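Long-range contacts in protein-glutamate methylesterase/protein-glutamine glutaminase (PDB 3SFT), which probably removes methyl groups from specific methylglutamate residues of chemoreceptors and deamidates specific glutamines, so modulating bacterial chemotaxis: residues Ala111-Leu116 with Asp138-Ala143; Pro34-Val40 with Pro74-Ala80. All blocks are in the same frame, centred on the assembly; numbering follows the deposited sequence.

Contact 1 (Ala111-Leu116 with Asp138-Ala143); sequences AVDFTL and DGTKGA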
loop_
_atom_site.group_PDB
_atom_site.type_symbol
_atom_site.label_atom_id
_atom_site.label_comp_id
_atom_site.label_asym_id
_atom_site.label_seq_id
_atom_site.Cartn_x
_atom_site.Cartn_y
_atom_site.Cartn_z
ATOM N N ALA A 111 -9.133 3.544 -3.997
ATOM C CA ALA A 111 -8.237 3.234 -5.111
ATOM C C ALA A 111 -6.848 3.545 -4.577
ATOM O O ALA A 111 -6.649 4.595 -3.965
ATOM C CB ALA A 111 -8.533 4.131 -6.300
ATOM N N VAL A 112 -5.889 2.649 -4.790
ATOM C CA VAL A 112 -4.538 2.902 -4.297
ATOM C C VAL A 112 -3.911 4.144 -4.956
ATOM O O VAL A 112 -3.052 4.785 -4.361
ATOM C CB VAL A 112 -3.613 1.653 -4.412
ATOM C CG1 VAL A 112 -3.093 1.479 -5.828
ATOM C CG2 VAL A 112 -2.459 1.760 -3.411
ATOM N N ASP A 113 -4.377 4.512 -6.154
ATOM C CA ASP A 113 -3.865 5.707 -6.845
ATOM C C ASP A 113 -4.055 6.968 -5.994
ATOM O O ASP A 113 -3.172 7.823 -5.931
ATOM C CB ASP A 113 -4.557 5.913 -8.202
ATOM C CG ASP A 113 -3.965 5.052 -9.311
ATOM O OD1 ASP A 113 -2.861 4.492 -9.130
ATOM O OD2 ASP A 113 -4.609 4.945 -10.374
ATOM N N PHE A 114 -5.209 7.074 -5.339
ATOM C CA PHE A 114 -5.501 8.228 -4.487
ATOM C C PHE A 114 -4.544 8.296 -3.294
ATOM O O PHE A 114 -3.988 9.360 -2.995
ATOM C CB PHE A 114 -6.951 8.179 -3.992
ATOM C CG PHE A 114 -7.387 9.423 -3.258
ATOM C CD1 PHE A 114 -8.110 10.415 -3.915
ATOM C CD2 PHE A 114 -7.079 9.603 -1.910
ATOM C CE1 PHE A 114 -8.519 11.567 -3.241
ATOM C CE2 PHE A 114 -7.483 10.747 -1.230
ATOM C CZ PHE A 114 -8.204 11.731 -1.896
ATOM N N THR A 115 -4.363 7.170 -2.604
ATOM C CA THR A 115 -3.470 7.121 -1.444
ATOM C C THR A 115 -2.015 7.427 -1.820
ATOM O O THR A 115 -1.316 8.152 -1.100
ATOM C CB THR A 115 -3.555 5.754 -0.728
ATOM O OG1 THR A 115 -4.898 5.543 -0.273
ATOM C CG2 THR A 115 -2.621 5.706 0.477
ATOM N N LEU A 116 -1.564 6.873 -2.943
ATOM C CA LEU A 116 -0.201 7.090 -3.417
ATOM C C LEU A 116 0.026 8.535 -3.832
ATOM O O LEU A 116 1.103 9.083 -3.618
ATOM C CB LEU A 116 0.119 6.142 -4.570
ATOM C CG LEU A 116 0.403 4.696 -4.152
ATOM C CD1 LEU A 116 0.273 3.750 -5.330
ATOM C CD2 LEU A 116 1.791 4.621 -3.568
ATOM N N ASP A 138 -5.030 -0.080 -11.352
ATOM C CA ASP A 138 -4.901 0.732 -10.143
ATOM C C ASP A 138 -3.476 0.535 -9.624
ATOM O O ASP A 138 -2.985 -0.590 -9.553
ATOM C CB ASP A 138 -5.931 0.308 -9.086
ATOM C CG ASP A 138 -5.979 1.252 -7.880
ATOM O OD1 ASP A 138 -5.660 2.455 -8.001
ATOM O OD2 ASP A 138 -6.359 0.783 -6.793
ATOM N N GLY A 139 -2.798 1.639 -9.332
ATOM C CA GLY A 139 -1.427 1.564 -8.858
ATOM C C GLY A 139 -0.445 2.099 -9.888
ATOM O O GLY A 139 0.673 2.499 -9.544
ATOM N N THR A 140 -0.861 2.116 -11.153
ATOM C CA THR A 140 -0.012 2.604 -12.237
ATOM C C THR A 140 0.195 4.118 -12.175
ATOM O O THR A 140 1.338 4.592 -12.144
ATOM C CB THR A 140 -0.574 2.195 -13.608
ATOM O OG1 THR A 140 -0.530 0.767 -13.724
ATOM C CG2 THR A 140 0.241 2.807 -14.727
ATOM N N LYS A 141 -0.899 4.877 -12.152
ATOM C CA LYS A 141 -0.791 6.330 -12.068
ATOM C C LYS A 141 -0.150 6.707 -10.736
ATOM O O LYS A 141 0.654 7.635 -10.668
ATOM C CB LYS A 141 -2.158 6.998 -12.238
ATOM C CG LYS A 141 -2.751 6.777 -13.627
ATOM C CD LYS A 141 -4.137 7.395 -13.779
ATOM C CE LYS A 141 -4.085 8.917 -13.755
ATOM N NZ LYS A 141 -5.431 9.520 -13.984
ATOM N N GLY A 142 -0.476 5.954 -9.688
ATOM C CA GLY A 142 0.112 6.209 -8.387
ATOM C C GLY A 142 1.617 5.960 -8.431
ATOM O O GLY A 142 2.386 6.679 -7.795
ATOM N N ALA A 143 2.038 4.956 -9.202
ATOM C CA ALA A 143 3.458 4.631 -9.331
ATOM C C ALA A 143 4.157 5.763 -10.076
ATOM O O ALA A 143 5.308 6.095 -9.788
ATOM C CB ALA A 143 3.648 3.303 -10.061
HETATM O O HOH W 1 -3.713 3.735 -12.532
#
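In the doubly wound α/β fold of this CheB methylesterase catalytic domain, two helices begin side by side, and each helix start receives an aspartate from the other segment. A111 and G139 are the N-cap residues of helices 112-123 and 140-148, and the CA atoms of D113 and G142 lie 4.3 Å apart.

The hydrogen bonds are reciprocal. D138 spreads its carboxylate over the start of the first helix: V112 N donates to D138 OD2 (2.8 Å) and D113 N to D138 OD1 (3.0 Å). In return, D113 OD1 accepts from both G139 N and G142 N at 2.9 Å. The four amide donors probably offset the repulsion between the two buried carboxylates, whose atoms D113 OD2 and D138 OD1 are 3.6 Å apart. D138 is the predicted catalytic aspartate; its OD2 also hydrogen-bonds H42 NE2, as expected for a Ser-His-Asp triad completed by S15, so the helix amides probably fix the orientation of the carboxylate that faces the histidine.

Close packing of the helices needs the bare CA of G142: L116 CB meets it at 3.8 Å, and a CB on G142 would come only 2.7 Å from L116 CD1. V112 CG1 lies 3.5 Å from G139 CA; there the backbone itself calls for glycine, since at phi 111° a CB would be jammed against the carbonyl O of D138. V112 and L116 reach on to V11 of central strand 9-14.

At the edge of the contact, where the K141 chain leads outward, water 1 donates to D113 OD2 (2.6 Å) and accepts from K141 N (3.1 Å).

Contact 2 (Pro34-Val40 with Pro74-Ala80); sequences PAPIVVV and PGFVYIA
Two neighbouring parallel strands, 37-40 and 76-79, run 4.6 Å apart at closest approach, with axes at -21°, the twist of a doubly wound α/β sheet. I37 pairs with V77, V38 with Y78 and V39 with I79 (CA-CA 4.6, 4.8 and 4.8 Å). With phi near -120° and psi near 130° in I37-V39, the strands exchange four hydrogen bonds: I37 N to F76 O (3.1 Å), Y78 N to I37 O (2.8 Å), V39 N to Y78 O (2.7 Å) and A80 N to V39 O (2.9 Å). Before them, G75 turns at phi 89°, and water 2 donates to A35 O (2.7 Å) and F76 O (2.9 Å).

I37 (mt), V39 (t), V77 (t) and I79 (mm) share one face. The I79 rotamer brings CD1 to 3.6 Å from V39 CB; V39 CG2 meets V77 CG1 at 3.9 Å, and I37 CB meets V77 CG2 at 4.1 Å. V38 (t) and Y78 (m) occupy the other. With chi2 -87°, the Y78 ring presents an edge to P36 CB (CE2 at 4.4 Å) and meets F97 edge-to-face, while its OH is hydrogen-bonded to K73 N. P36 CD lies 4.2 Å from P74 CB.

Strand 9-14 continues the sheet beyond 37-41 and strand 62-65 beyond 76-79, while helix 112-123 packs on V38 and V40.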
loop_
_atom_site.group_PDB
_atom_site.type_symbol
_atom_site.label_atom_id
_atom_site.label_comp_id
_atom_site.label_asym_id
_atom_site.label_seq_id
_atom_site.Cartn_x
_atom_site.Cartn_y
_atom_site.Cartn_z
ATOM N N PRO A 34 10.513 0.432 11.173
ATOM C CA PRO A 34 10.546 1.901 11.233
ATOM C C PRO A 34 9.638 2.745 10.334
ATOM O O PRO A 34 9.588 3.968 10.490
ATOM C CB PRO A 34 12.016 2.209 10.976
ATOM C CG PRO A 34 12.389 1.160 9.988
ATOM C CD PRO A 34 11.765 -0.086 10.587
ATOM N N ALA A 35 8.934 2.121 9.397
ATOM C CA ALA A 35 8.059 2.884 8.515
ATOM C C ALA A 35 6.626 2.408 8.595
ATOM O O ALA A 35 6.368 1.210 8.631
ATOM C CB ALA A 35 8.553 2.795 7.073
ATOM N N PRO A 36 5.668 3.343 8.671
ATOM C CA PRO A 36 4.265 2.923 8.735
ATOM C C PRO A 36 3.892 2.280 7.398
ATOM O O PRO A 36 4.466 2.623 6.362
ATOM C CB PRO A 36 3.524 4.240 8.956
ATOM C CG PRO A 36 4.433 5.264 8.343
ATOM C CD PRO A 36 5.791 4.806 8.772
ATOM N N ILE A 37 2.994 1.304 7.430
ATOM C CA ILE A 37 2.568 0.633 6.203
ATOM C C ILE A 37 1.078 0.859 5.976
ATOM O O ILE A 37 0.277 0.749 6.906
ATOM C CB ILE A 37 2.854 -0.885 6.256
ATOM C CG1 ILE A 37 4.351 -1.130 6.459
ATOM C CG2 ILE A 37 2.374 -1.564 4.976
ATOM C CD1 ILE A 37 4.722 -2.579 6.603
ATOM N N VAL A 38 0.723 1.224 4.749
ATOM C CA VAL A 38 -0.669 1.462 4.380
ATOM C C VAL A 38 -1.055 0.472 3.284
ATOM O O VAL A 38 -0.350 0.333 2.280
ATOM C CB VAL A 38 -0.877 2.907 3.861
ATOM C CG1 VAL A 38 -2.333 3.130 3.494
ATOM C CG2 VAL A 38 -0.431 3.917 4.916
ATOM N N VAL A 39 -2.157 -0.237 3.489
ATOM C CA VAL A 39 -2.608 -1.212 2.510
ATOM C C VAL A 39 -3.981 -0.861 1.954
ATOM O O VAL A 39 -4.930 -0.680 2.709
ATOM C CB VAL A 39 -2.680 -2.638 3.124
ATOM C CG1 VAL A 39 -3.235 -3.629 2.105
ATOM C CG2 VAL A 39 -1.302 -3.082 3.597
ATOM N N VAL A 40 -4.065 -0.736 0.633
ATOM C CA VAL A 40 -5.320 -0.456 -0.047
ATOM C C VAL A 40 -5.659 -1.711 -0.852
ATOM O O VAL A 40 -5.088 -1.964 -1.913
ATOM C CB VAL A 40 -5.220 0.757 -1.005
ATOM C CG1 VAL A 40 -6.554 0.991 -1.686
ATOM C CG2 VAL A 40 -4.799 2.016 -0.244
ATOM N N PRO A 74 4.713 4.389 12.783
ATOM C CA PRO A 74 5.498 3.192 12.459
ATOM C C PRO A 74 5.096 2.066 13.419
ATOM O O PRO A 74 4.602 2.322 14.518
ATOM C CB PRO A 74 6.943 3.653 12.687
ATOM C CG PRO A 74 6.809 4.729 13.726
ATOM C CD PRO A 74 5.590 5.481 13.250
ATOM N N GLY A 75 5.292 0.824 12.989
ATOM C CA GLY A 75 4.914 -0.312 13.810
ATOM C C GLY A 75 3.473 -0.736 13.564
ATOM O O GLY A 75 2.991 -1.683 14.174
ATOM N N PHE A 76 2.784 -0.023 12.676
ATOM C CA PHE A 76 1.395 -0.322 12.338
ATOM C C PHE A 76 1.213 -0.569 10.841
ATOM O O PHE A 76 1.974 -0.062 10.012
ATOM C CB PHE A 76 0.478 0.842 12.724
ATOM C CG PHE A 76 0.309 1.032 14.204
ATOM C CD1 PHE A 76 -0.790 0.485 14.863
ATOM C CD2 PHE A 76 1.226 1.785 14.936
ATOM C CE1 PHE A 76 -0.978 0.685 16.232
ATOM C CE2 PHE A 76 1.050 1.993 16.310
ATOM C CZ PHE A 76 -0.055 1.441 16.957
ATOM N N VAL A 77 0.186 -1.349 10.512
ATOM C CA VAL A 77 -0.180 -1.657 9.141
ATOM C C VAL A 77 -1.657 -1.271 9.082
ATOM O O VAL A 77 -2.486 -1.824 9.810
ATOM C CB VAL A 77 0.019 -3.159 8.819
ATOM C CG1 VAL A 77 -0.410 -3.461 7.380
ATOM C CG2 VAL A 77 1.481 -3.539 9.009
ATOM N N TYR A 78 -1.963 -0.254 8.283
ATOM C CA TYR A 78 -3.329 0.244 8.164
ATOM C C TYR A 78 -4.046 -0.223 6.897
ATOM O O TYR A 78 -3.555 -0.017 5.791
ATOM C CB TYR A 78 -3.330 1.771 8.209
ATOM C CG TYR A 78 -2.600 2.372 9.393
ATOM C CD1 TYR A 78 -3.256 2.588 10.606
ATOM C CD2 TYR A 78 -1.259 2.743 9.293
ATOM C CE1 TYR A 78 -2.594 3.158 11.690
ATOM C CE2 TYR A 78 -0.587 3.315 10.370
ATOM C CZ TYR A 78 -1.261 3.520 11.564
ATOM O OH TYR A 78 -0.609 4.084 12.630
ATOM N N ILE A 79 -5.209 -0.844 7.074
ATOM C CA ILE A 79 -6.011 -1.328 5.954
ATOM C C ILE A 79 -7.056 -0.255 5.639
ATOM O O ILE A 79 -7.787 0.182 6.533
ATOM C CB ILE A 79 -6.758 -2.646 6.310
ATOM C CG1 ILE A 79 -5.782 -3.716 6.818
ATOM C CG2 ILE A 79 -7.546 -3.141 5.121
ATOM C CD1 ILE A 79 -4.590 -3.990 5.909
ATOM N N ALA A 80 -7.120 0.181 4.384
ATOM C CA ALA A 80 -8.092 1.203 3.997
ATOM C C ALA A 80 -9.527 0.674 4.119
ATOM O O ALA A 80 -9.832 -0.412 3.635
ATOM C CB ALA A 80 -7.816 1.680 2.573
HETATM O O HOH W 2 4.835 -0.146 10.413
#

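Both contacts are largely buried, on opposite sides of the chain's centre with their own centres about 16 Å apart, yet they meet across the layer between helix and sheet: T115 OG1 lies 3.5 Å from V40 CG2 and V112 N 3.6 Å from V40 CG1. Contact 1 joins helix starts through carboxylate-to-amide bonds around two buried carboxylates, one of them the predicted catalytic aspartate. Contact 2 joins sheet neighbours by main-chain bonding and aliphatic packing, and grows more exposed toward P34 and P74. The V40 side chain comes to about 5 Å (nearest atoms) from those of H42 and D138, so the C-terminal end of strand 37-41 borders the predicted catalytic residues.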